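Local atomic coordinates of glutamate tRNA ligase (Elizabethkingia meningoseptica, PDB entry 6BRL), a protein that probably attaches glutamate to its cognate tRNA at the expense of ATP, as a class I aminoacyl-tRNA synthetase with an anticodon-binding domain. Residues A[10-15]-A[36-41]; A[14-19]-A[46-51]; A[223-228]-A[250-255]. All coordinates share one frame; numbering follows the deposited sequence. Where two conformers were deposited one is given.

Overall arrangement
From the N terminus the chain enters strand 13-16, climbs helix 26-41 and returns as strand 45-48, a beta-alpha-beta unit of the catalytic domain. Contact 1 closes the first half of this crossover, strand against helix, and contact 2 completes it, strand beside strand. Both leave from strand 13-16, sharing Val14 and Arg15, and their loops cross rather than nest. Contact 3 follows in series and closes a second unit, strand 225-229, helix 236-246 and strand 252-256. The two units join where Arg13 pairs by backbone with Thr224 and where Phe38 meets His225. All three contacts reach the bound glutamate, so both units contribute to its pocket.

Contact 1 (A[10-15]-A[36-41]); sequences EKVRVR and YLFAKH. With GLU (glutamic acid), chain B.
Val12 and Ala39 mark the closest approach of the two backbones, 6.3 Å between their CA atoms, just ahead of strand 13-16, where the chain passes the last turns of helix 26-41 without any hydrogen bond. What joins the two is therefore hydrocarbon. Val12 and Val14 both direct their CB atoms at the helix, while Arg13 between them turns the other way to salt bridges with Asp45 and Glu79. The Phe38 ring spans the two valines. Its CG lies anti to the backbone N (chi1 -174°), which carries the ring out from the helix to the strand. Val12 CG1 comes to Phe38 CE2 obliquely, 3.7 Å away, the two side chains crossing at about a right angle. Val14 uses both methyls: CG1 touches the edge of the ring at Phe38 CD2, 3.8 Å away, and CG2 lies 3.8 Å from Ala39 CB. A branched valine suits the strand at Val14, and at both positions it offers methyls to the helix, whereas alanine at position 39 lets the strand come close. On the strand side, His225 of strand 225-229 also meets the Phe38 ring.

At the other end of the segment Arg15 leaves this greasy seam. Its chain bends at chi2 and presents two nitrogens to the substrate carboxylate. Arg15 NH1 donates to OE2 of the bound glutamate at 2.9 Å, with an N-H...O angle of 165°, and Arg15 NH2 to its OE1 at 3.0 Å, in the guanidinium plane. Asp218 takes NE in a salt bridge, which would help fix the rotation of the group. The strand thus packs on the helix through apolar branches and ends in a doubly held arginine, a charge match consistent with selection of glutamate by its side-chain carboxylate.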
loop_
_atom_site.group_PDB
_atom_site.type_symbol
_atom_site.label_atom_id
_atom_site.label_comp_id
_atom_site.label_asym_id
_atom_site.label_seq_id
_atom_site.Cartn_x
_atom_site.Cartn_y
_atom_site.Cartn_z
ATOM N N GLU A 10 31.128 8.337 1.421
ATOM C CA GLU A 10 30.053 7.994 0.491
ATOM C C GLU A 10 28.681 8.154 1.145
ATOM O O GLU A 10 28.272 7.307 1.940
ATOM C CB GLU A 10 30.219 6.559 -0.018
ATOM N N LYS A 11 27.970 9.234 0.814
ATOM C CA LYS A 11 26.633 9.456 1.360
ATOM C C LYS A 11 25.659 8.423 0.805
ATOM O O LYS A 11 25.632 8.176 -0.402
ATOM C CB LYS A 11 26.151 10.863 1.024
ATOM C CG LYS A 11 24.858 11.276 1.736
ATOM C CD LYS A 11 24.430 12.682 1.312
ATOM C CE LYS A 11 24.605 12.880 -0.204
ATOM N NZ LYS A 11 23.894 14.099 -0.763
ATOM N N VAL A 12 24.867 7.803 1.686
ATOM C CA VAL A 12 23.902 6.804 1.233
ATOM C C VAL A 12 22.877 7.459 0.318
ATOM O O VAL A 12 22.323 8.516 0.649
ATOM C CB VAL A 12 23.208 6.146 2.440
ATOM C CG1 VAL A 12 21.945 5.400 1.970
ATOM C CG2 VAL A 12 24.147 5.207 3.112
ATOM N N ARG A 13 22.607 6.829 -0.834
ATOM C CA ARG A 13 21.593 7.332 -1.758
ATOM C C ARG A 13 20.792 6.153 -2.308
ATOM O O ARG A 13 21.377 5.204 -2.849
ATOM C CB ARG A 13 22.249 8.139 -2.896
ATOM C CG ARG A 13 22.847 9.493 -2.442
ATOM C CD ARG A 13 23.567 10.311 -3.585
ATOM N NE ARG A 13 22.755 10.458 -4.815
ATOM C CZ ARG A 13 21.803 11.379 -4.982
ATOM N NH1 ARG A 13 21.511 12.214 -3.994
ATOM N NH2 ARG A 13 21.102 11.445 -6.117
ATOM N N VAL A 14 19.457 6.193 -2.149
ATOM C CA VAL A 14 18.568 5.133 -2.632
ATOM C C VAL A 14 17.521 5.759 -3.555
ATOM O O VAL A 14 17.233 6.948 -3.467
ATOM C CB VAL A 14 17.867 4.376 -1.474
ATOM C CG1 VAL A 14 18.905 3.792 -0.483
ATOM C CG2 VAL A 14 16.916 5.283 -0.754
ATOM N N ARG A 15 16.940 4.947 -4.431
ATOM C CA ARG A 15 15.901 5.444 -5.340
ATOM C C ARG A 15 14.768 4.437 -5.437
ATOM O O ARG A 15 15.007 3.237 -5.598
ATOM C CB ARG A 15 16.432 5.739 -6.752
ATOM C CG ARG A 15 16.706 4.532 -7.680
ATOM C CD ARG A 15 17.794 3.543 -7.178
ATOM N NE ARG A 15 18.079 2.530 -8.201
ATOM C CZ ARG A 15 17.280 1.488 -8.444
ATOM N NH1 ARG A 15 16.155 1.310 -7.719
ATOM N NH2 ARG A 15 17.582 0.623 -9.415
ATOM N N TYR A 36 13.054 4.741 1.895
ATOM C CA TYR A 36 12.992 5.941 2.720
ATOM C C TYR A 36 13.638 5.720 4.094
ATOM O O TYR A 36 14.471 6.523 4.533
ATOM C CB TYR A 36 11.534 6.351 2.861
ATOM C CG TYR A 36 11.297 7.577 3.696
ATOM C CD1 TYR A 36 11.540 8.839 3.172
ATOM C CD2 TYR A 36 10.797 7.478 4.998
ATOM C CE1 TYR A 36 11.309 9.970 3.929
ATOM C CE2 TYR A 36 10.556 8.614 5.761
ATOM C CZ TYR A 36 10.825 9.854 5.212
ATOM O OH TYR A 36 10.607 11.008 5.923
ATOM N N LEU A 37 13.266 4.629 4.783
ATOM C CA LEU A 37 13.821 4.343 6.118
ATOM C C LEU A 37 15.333 4.162 6.079
ATOM O O LEU A 37 16.065 4.682 6.936
ATOM C CB LEU A 37 13.179 3.078 6.694
ATOM C CG LEU A 37 11.656 3.155 6.999
ATOM C CD1 LEU A 37 11.181 1.899 7.699
ATOM C CD2 LEU A 37 11.409 4.304 7.903
ATOM N N PHE A 38 15.816 3.358 5.133
ATOM C CA PHE A 38 17.250 3.144 5.041
ATOM C C PHE A 38 17.981 4.463 4.819
ATOM O O PHE A 38 19.026 4.724 5.435
ATOM C CB PHE A 38 17.571 2.181 3.902
ATOM C CG PHE A 38 19.043 1.798 3.851
ATOM C CD1 PHE A 38 19.588 0.981 4.832
ATOM C CD2 PHE A 38 19.869 2.272 2.848
ATOM C CE1 PHE A 38 20.942 0.590 4.790
ATOM C CE2 PHE A 38 21.235 1.914 2.814
ATOM C CZ PHE A 38 21.765 1.076 3.777
ATOM N N ALA A 39 17.447 5.303 3.932
ATOM C CA ALA A 39 18.107 6.563 3.621
ATOM C C ALA A 39 18.112 7.483 4.836
ATOM O O ALA A 39 19.161 8.027 5.217
ATOM C CB ALA A 39 17.420 7.234 2.426
ATOM N N LYS A 40 16.944 7.653 5.465
ATOM C CA LYS A 40 16.847 8.565 6.598
ATOM C C LYS A 40 17.629 8.033 7.788
ATOM O O LYS A 40 18.248 8.808 8.513
ATOM C CB LYS A 40 15.376 8.814 6.973
ATOM C CG LYS A 40 14.596 9.683 5.931
ATOM C CD LYS A 40 15.478 10.808 5.393
ATOM C CE LYS A 40 14.910 11.442 4.124
ATOM N NZ LYS A 40 15.970 12.132 3.305
ATOM N N HIS A 41 17.609 6.717 8.002
ATOM C CA HIS A 41 18.371 6.128 9.103
ATOM C C HIS A 41 19.846 6.433 8.961
ATOM O O HIS A 41 20.552 6.571 9.969
ATOM C CB HIS A 41 18.147 4.606 9.136
ATOM C CG HIS A 41 18.954 3.877 10.168
ATOM N ND1 HIS A 41 18.557 3.777 11.484
ATOM C CD2 HIS A 41 20.125 3.197 10.070
ATOM C CE1 HIS A 41 19.447 3.057 12.151
ATOM N NE2 HIS A 41 20.403 2.692 11.317
HETATM N N GLU B . 11.305 0.103 -13.145
HETATM C CA GLU B . 11.595 -1.028 -12.252
HETATM C C GLU B . 10.327 -1.528 -11.515
HETATM O O GLU B . 10.326 -2.565 -10.817
HETATM C CB GLU B . 12.683 -0.635 -11.245
HETATM C CG GLU B . 13.415 -1.807 -10.618
HETATM C CD GLU B . 14.640 -1.355 -9.843
HETATM O OE1 GLU B . 15.785 -1.554 -10.369
HETATM O OE2 GLU B . 14.435 -0.783 -8.732
HETATM O OXT GLU B . 9.257 -0.898 -11.624
#

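Contact 2 (A[14-19]-A[46-51]); sequences VRFAPS and FILRIE. With GLU (glutamic acid), chain B.
Arg15 and Ile47 sit side by side in two parallel strands whose short axes come within 4.5 Å and diverge by 34°, the first and last strands of a beta-alpha-beta crossover. Backbone hydrogen bonds link Ile47 to Val14, Phe16 to Ile47 and Arg49 to Phe16, and the pairing carries on past the strands from Glu51 N to Pro18 O. On the face of Phe16, Phe46 and Leu48 the aromatic and branched groups interlock. The Phe46 ring reaches across to the first strand's side chains, with Val14 CG2 at its edge and its CE1 obliquely against Phe16 CB, 3.9 Å away. Phe16 swings its own ring out from the sheet (chi1 -176°), and Pro18 CD covers part of one face of that ring. The bump that fills the hollow between Phe16 and Pro18 is a Leu48 methyl, CD1, 3.7 Å from Pro18 CD and also close to the Phe16 ring.

Arg15 and Ile47 share the other face, Ile47 packing against Arg15 CB, and polar groups gather beyond as the chain leaves the strands. Arg15 CG covers a face of the Arg49 guanidinium, whose NH2 lies over the Arg15 guanidinium, 3.7 Å from Arg15 NE; the two planes are 78° apart. Asp218 makes salt bridges to both arginines. Arg49 also grips Glu51 side-on, NE and NH2 both donating to OE2, with NE at 2.8 Å. The small methyl of Ala17 fits beside that carboxylate, its CB 3.4 Å from Glu51 OE2. N of the bound glutamate donates to Glu51 OE1 at 3.0 Å and to Ala17 O at 2.9 Å. Arg49 would thus act as a second-shell residue, with Asn214 on the other oxygen, positioning Glu51 for the substrate's amino end.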
loop_
_atom_site.group_PDB
_atom_site.type_symbol
_atom_site.label_atom_id
_atom_site.label_comp_id
_atom_site.label_asym_id
_atom_site.label_seq_id
_atom_site.Cartn_x
_atom_site.Cartn_y
_atom_site.Cartn_z
ATOM N N VAL A 14 19.457 6.193 -2.149
ATOM C CA VAL A 14 18.568 5.133 -2.632
ATOM C C VAL A 14 17.521 5.759 -3.555
ATOM O O VAL A 14 17.233 6.948 -3.467
ATOM C CB VAL A 14 17.867 4.376 -1.474
ATOM C CG1 VAL A 14 18.905 3.792 -0.483
ATOM C CG2 VAL A 14 16.916 5.283 -0.754
ATOM N N ARG A 15 16.940 4.947 -4.431
ATOM C CA ARG A 15 15.901 5.444 -5.340
ATOM C C ARG A 15 14.768 4.437 -5.437
ATOM O O ARG A 15 15.007 3.237 -5.598
ATOM C CB ARG A 15 16.432 5.739 -6.752
ATOM C CG ARG A 15 16.706 4.532 -7.680
ATOM C CD ARG A 15 17.794 3.543 -7.178
ATOM N NE ARG A 15 18.079 2.530 -8.201
ATOM C CZ ARG A 15 17.280 1.488 -8.444
ATOM N NH1 ARG A 15 16.155 1.310 -7.719
ATOM N NH2 ARG A 15 17.582 0.623 -9.415
ATOM N N PHE A 16 13.546 4.939 -5.296
ATOM C CA PHE A 16 12.342 4.227 -5.694
ATOM C C PHE A 16 12.148 4.511 -7.181
ATOM O O PHE A 16 12.118 5.674 -7.583
ATOM C CB PHE A 16 11.155 4.711 -4.849
ATOM C CG PHE A 16 9.855 3.971 -5.108
ATOM C CD1 PHE A 16 9.821 2.586 -5.122
ATOM C CD2 PHE A 16 8.678 4.657 -5.284
ATOM C CE1 PHE A 16 8.637 1.884 -5.331
ATOM C CE2 PHE A 16 7.461 3.964 -5.511
ATOM C CZ PHE A 16 7.443 2.581 -5.539
ATOM N N ALA A 17 12.137 3.467 -8.008
ATOM C CA ALA A 17 12.181 3.603 -9.465
ATOM C C ALA A 17 10.999 2.890 -10.122
ATOM O O ALA A 17 11.184 2.001 -10.949
ATOM C CB ALA A 17 13.498 3.047 -10.001
ATOM N N PRO A 18 9.768 3.227 -9.763
ATOM C CA PRO A 18 8.637 2.548 -10.399
ATOM C C PRO A 18 8.457 3.024 -11.836
ATOM O O PRO A 18 8.706 4.192 -12.172
ATOM C CB PRO A 18 7.440 2.969 -9.541
ATOM C CG PRO A 18 7.744 4.439 -9.267
ATOM C CD PRO A 18 9.328 4.412 -9.007
ATOM N N SER A 19 8.006 2.084 -12.685
ATOM C CA SER A 19 7.510 2.419 -14.018
ATOM C C SER A 19 6.063 2.891 -13.938
ATOM O O SER A 19 5.294 2.410 -13.103
ATOM C CB SER A 19 7.579 1.210 -14.943
ATOM O OG SER A 19 6.740 0.174 -14.466
ATOM N N PHE A 46 16.743 10.162 -0.652
ATOM C CA PHE A 46 15.657 9.303 -1.101
ATOM C C PHE A 46 15.200 9.882 -2.435
ATOM O O PHE A 46 14.611 10.963 -2.483
ATOM C CB PHE A 46 14.510 9.274 -0.061
ATOM C CG PHE A 46 13.248 8.551 -0.545
ATOM C CD1 PHE A 46 13.343 7.345 -1.216
ATOM C CD2 PHE A 46 11.979 9.085 -0.326
ATOM C CE1 PHE A 46 12.202 6.687 -1.671
ATOM C CE2 PHE A 46 10.826 8.430 -0.769
ATOM C CZ PHE A 46 10.938 7.225 -1.445
ATOM N N ILE A 47 15.476 9.184 -3.520
ATOM C CA ILE A 47 15.261 9.705 -4.866
ATOM C C ILE A 47 14.056 8.991 -5.459
ATOM O O ILE A 47 13.893 7.786 -5.239
ATOM C CB ILE A 47 16.513 9.485 -5.744
ATOM C CG1 ILE A 47 17.641 10.421 -5.332
ATOM C CG2 ILE A 47 16.158 9.651 -7.227
ATOM C CD1 ILE A 47 18.523 9.916 -4.217
ATOM N N LEU A 48 13.210 9.723 -6.213
ATOM C CA LEU A 48 12.177 9.095 -7.041
ATOM C C LEU A 48 12.601 9.245 -8.507
ATOM O O LEU A 48 12.785 10.376 -8.976
ATOM C CB LEU A 48 10.809 9.756 -6.822
ATOM C CG LEU A 48 9.755 9.294 -7.844
ATOM C CD1 LEU A 48 9.477 7.802 -7.627
ATOM C CD2 LEU A 48 8.454 10.064 -7.695
ATOM N N ARG A 49 12.764 8.121 -9.222
ATOM C CA ARG A 49 13.062 8.135 -10.653
ATOM C C ARG A 49 11.914 7.457 -11.392
ATOM O O ARG A 49 11.520 6.333 -11.045
ATOM C CB ARG A 49 14.403 7.420 -10.964
ATOM C CG ARG A 49 14.796 7.475 -12.497
ATOM C CD ARG A 49 16.216 6.903 -12.765
ATOM N NE ARG A 49 16.308 5.455 -12.533
ATOM C CZ ARG A 49 17.259 4.867 -11.798
ATOM N NH1 ARG A 49 18.236 5.585 -11.232
ATOM N NH2 ARG A 49 17.273 3.549 -11.663
ATOM N N ILE A 50 11.345 8.140 -12.373
ATOM C CA ILE A 50 10.200 7.588 -13.105
ATOM C C ILE A 50 10.730 6.823 -14.316
ATOM O O ILE A 50 11.369 7.414 -15.195
ATOM C CB ILE A 50 9.219 8.689 -13.532
ATOM C CG1 ILE A 50 8.532 9.283 -12.314
ATOM C CG2 ILE A 50 8.114 8.110 -14.440
ATOM C CD1 ILE A 50 7.589 8.297 -11.618
ATOM N N GLU A 51 10.417 5.519 -14.391
ATOM C CA GLU A 51 11.083 4.604 -15.337
ATOM C C GLU A 51 10.153 4.374 -16.523
ATOM O O GLU A 51 9.468 3.358 -16.651
ATOM C CB GLU A 51 11.507 3.324 -14.632
ATOM C CG GLU A 51 12.644 3.702 -13.657
ATOM C CD GLU A 51 13.813 2.733 -13.606
ATOM O OE1 GLU A 51 13.700 1.582 -14.044
ATOM O OE2 GLU A 51 14.863 3.107 -13.065
HETATM N N GLU B . 11.305 0.103 -13.145
HETATM C CA GLU B . 11.595 -1.028 -12.252
HETATM C C GLU B . 10.327 -1.528 -11.515
HETATM O O GLU B . 10.326 -2.565 -10.817
HETATM C CB GLU B . 12.683 -0.635 -11.245
HETATM C CG GLU B . 13.415 -1.807 -10.618
HETATM C CD GLU B . 14.640 -1.355 -9.843
HETATM O OE1 GLU B . 15.785 -1.554 -10.369
HETATM O OE2 GLU B . 14.435 -0.783 -8.732
HETATM O OXT GLU B . 9.257 -0.898 -11.624
#

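Contact 3 (A[223-228]-A[250-255]); sequences ITHVIR and APEFAH. With GLU (glutamic acid), chain B.
Val226 is gripped by Glu252 and Ala254 on one side of its strand: its N donates to Glu252 O at 2.8 Å and an almost straight 175°, and its O accepts from Ala254 N at 2.9 Å. Further bonds, from Glu252 N to Thr224 O and from Arg228 N to Ala254 O, complete the regular parallel pairing of strands 225-228 and 252-255, only 14° from aligned. At the N-terminal end Thr224 OG1 and His225 ND1 share a hydrogen bond; at the C-terminal end Arg228 faces the ligand. Its chain, extended from CG to NE, runs alongside His255, and Arg228 NH1 donates to OE1 of the bound glutamate at 3.1 Å. His255 NE2 lies 3.0 Å from Arg228 NE, and His255 ND1 is hydrogen-bonded to Asp183. Phe253 CE2 lies over one face of the guanidinium, 3.7 Å from Arg228 NH2, the ring and guanidinium planes 50° apart.

Farther out much of the contact is apolar. Val226 CB meets Phe253 CD2 at 3.8 Å as the two side chains lie side by side, and Val226 CG2 comes 3.6 Å from Pro251 CG, where the second strand is about to begin. On the other face of the sheet Ile227 CG1 rests on Ala254 CB, 4.1 Å away, the small methyl accommodating the branched chain. Strands flanking helix 236-246 are thus tied by backbone bonds and hydrocarbon. His255 and Phe253 pack about the guanidinium and would limit its movement, with His239 bonded to NH2; its charge would complement the same substrate carboxylate that Arg15 binds.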
loop_
_atom_site.group_PDB
_atom_site.type_symbol
_atom_site.label_atom_id
_atom_site.label_comp_id
_atom_site.label_asym_id
_atom_site.label_seq_id
_atom_site.Cartn_x
_atom_site.Cartn_y
_atom_site.Cartn_z
ATOM N N ILE A 223 23.848 6.295 -6.881
ATOM C CA ILE A 223 23.098 5.400 -6.004
ATOM C C ILE A 223 24.062 4.446 -5.314
ATOM O O ILE A 223 24.902 3.824 -5.967
ATOM C CB ILE A 223 22.053 4.636 -6.828
ATOM C CG1 ILE A 223 21.119 5.650 -7.474
ATOM C CG2 ILE A 223 21.341 3.578 -5.969
ATOM C CD1 ILE A 223 20.369 6.513 -6.433
ATOM N N THR A 224 23.942 4.308 -3.990
ATOM C CA THR A 224 24.783 3.360 -3.257
ATOM C C THR A 224 24.090 2.043 -2.925
ATOM O O THR A 224 24.764 1.013 -2.861
ATOM C CB THR A 224 25.281 3.987 -1.958
ATOM O OG1 THR A 224 24.146 4.295 -1.141
ATOM C CG2 THR A 224 26.060 5.265 -2.278
ATOM N N HIS A 225 22.765 2.028 -2.761
ATOM C CA HIS A 225 22.044 0.816 -2.392
ATOM C C HIS A 225 20.772 0.708 -3.229
ATOM O O HIS A 225 19.929 1.616 -3.203
ATOM C CB HIS A 225 21.699 0.827 -0.890
ATOM C CG HIS A 225 22.903 0.819 0.013
ATOM N ND1 HIS A 225 23.690 1.932 0.213
ATOM C CD2 HIS A 225 23.439 -0.161 0.784
ATOM C CE1 HIS A 225 24.665 1.641 1.062
ATOM N NE2 HIS A 225 24.545 0.371 1.410
ATOM N N VAL A 226 20.630 -0.403 -3.947
ATOM C CA VAL A 226 19.471 -0.688 -4.782
ATOM C C VAL A 226 18.612 -1.671 -4.001
ATOM O O VAL A 226 19.028 -2.808 -3.747
ATOM C CB VAL A 226 19.876 -1.274 -6.140
ATOM C CG1 VAL A 226 18.649 -1.736 -6.944
ATOM C CG2 VAL A 226 20.748 -0.247 -6.961
ATOM N N ILE A 227 17.422 -1.239 -3.605
ATOM C CA ILE A 227 16.475 -2.085 -2.867
ATOM C C ILE A 227 15.269 -2.307 -3.775
ATOM O O ILE A 227 14.596 -1.344 -4.157
ATOM C CB ILE A 227 16.059 -1.429 -1.540
ATOM C CG1 ILE A 227 17.282 -1.132 -0.670
ATOM C CG2 ILE A 227 14.952 -2.263 -0.781
ATOM C CD1 ILE A 227 16.977 -0.143 0.458
ATOM N N ARG A 228 14.997 -3.557 -4.133
ATOM C CA ARG A 228 13.899 -3.842 -5.049
ATOM C C ARG A 228 13.374 -5.243 -4.778
ATOM O O ARG A 228 13.929 -5.988 -3.958
ATOM C CB ARG A 228 14.347 -3.689 -6.507
ATOM C CG ARG A 228 15.473 -4.614 -6.840
ATOM C CD ARG A 228 16.101 -4.187 -8.172
ATOM N NE ARG A 228 17.103 -5.160 -8.606
ATOM C CZ ARG A 228 18.001 -4.907 -9.560
ATOM N NH1 ARG A 228 18.010 -3.705 -10.149
ATOM N NH2 ARG A 228 18.876 -5.844 -9.928
ATOM N N ALA A 250 29.599 -1.477 -9.076
ATOM C CA ALA A 250 28.172 -1.679 -8.845
ATOM C C ALA A 250 27.793 -1.269 -7.418
ATOM O O ALA A 250 28.628 -1.323 -6.511
ATOM C CB ALA A 250 27.795 -3.138 -9.078
ATOM N N PRO A 251 26.557 -0.794 -7.218
ATOM C CA PRO A 251 26.069 -0.522 -5.866
ATOM C C PRO A 251 25.844 -1.808 -5.108
ATOM O O PRO A 251 25.998 -2.893 -5.681
ATOM C CB PRO A 251 24.733 0.195 -6.111
ATOM C CG PRO A 251 24.290 -0.289 -7.442
ATOM C CD PRO A 251 25.514 -0.577 -8.249
ATOM N N GLU A 252 25.440 -1.703 -3.843
ATOM C CA GLU A 252 24.969 -2.870 -3.098
ATOM C C GLU A 252 23.511 -3.136 -3.477
ATOM O O GLU A 252 22.811 -2.226 -3.908
ATOM C CB GLU A 252 25.128 -2.631 -1.582
ATOM C CG GLU A 252 26.628 -2.477 -1.188
ATOM C CD GLU A 252 26.790 -2.460 0.311
ATOM O OE1 GLU A 252 26.358 -3.435 0.952
ATOM O OE2 GLU A 252 27.280 -1.449 0.844
ATOM N N PHE A 253 23.069 -4.398 -3.347
ATOM C CA PHE A 253 21.702 -4.802 -3.681
ATOM C C PHE A 253 21.028 -5.456 -2.485
ATOM O O PHE A 253 21.678 -6.167 -1.704
ATOM C CB PHE A 253 21.660 -5.790 -4.865
ATOM C CG PHE A 253 22.144 -5.183 -6.173
ATOM C CD1 PHE A 253 23.518 -5.114 -6.476
ATOM C CD2 PHE A 253 21.230 -4.674 -7.081
ATOM C CE1 PHE A 253 23.950 -4.551 -7.691
ATOM C CE2 PHE A 253 21.636 -4.098 -8.283
ATOM C CZ PHE A 253 22.999 -4.037 -8.596
ATOM N N ALA A 254 19.708 -5.230 -2.366
ATOM C CA ALA A 254 18.868 -5.920 -1.377
ATOM C C ALA A 254 17.572 -6.323 -2.061
ATOM O O ALA A 254 16.846 -5.451 -2.543
ATOM C CB ALA A 254 18.551 -5.023 -0.177
ATOM N N HIS A 255 17.271 -7.621 -2.136
ATOM C CA HIS A 255 16.085 -8.058 -2.881
ATOM C C HIS A 255 15.024 -8.541 -1.904
ATOM O O HIS A 255 15.266 -9.502 -1.174
ATOM C CB HIS A 255 16.429 -9.157 -3.890
ATOM C CG HIS A 255 17.068 -8.619 -5.141
ATOM N ND1 HIS A 255 18.405 -8.269 -5.198
ATOM C CD2 HIS A 255 16.535 -8.280 -6.342
ATOM C CE1 HIS A 255 18.674 -7.773 -6.398
ATOM N NE2 HIS A 255 17.553 -7.756 -7.110
HETATM N N GLU B . 11.305 0.103 -13.145
HETATM C CA GLU B . 11.595 -1.028 -12.252
HETATM C C GLU B . 10.327 -1.528 -11.515
HETATM O O GLU B . 10.326 -2.565 -10.817
HETATM C CB GLU B . 12.683 -0.635 -11.245
HETATM C CG GLU B . 13.415 -1.807 -10.618
HETATM C CD GLU B . 14.640 -1.355 -9.843
HETATM O OE1 GLU B . 15.785 -1.554 -10.369
HETATM O OE2 GLU B . 14.435 -0.783 -8.732
HETATM O OXT GLU B . 9.257 -0.898 -11.624
#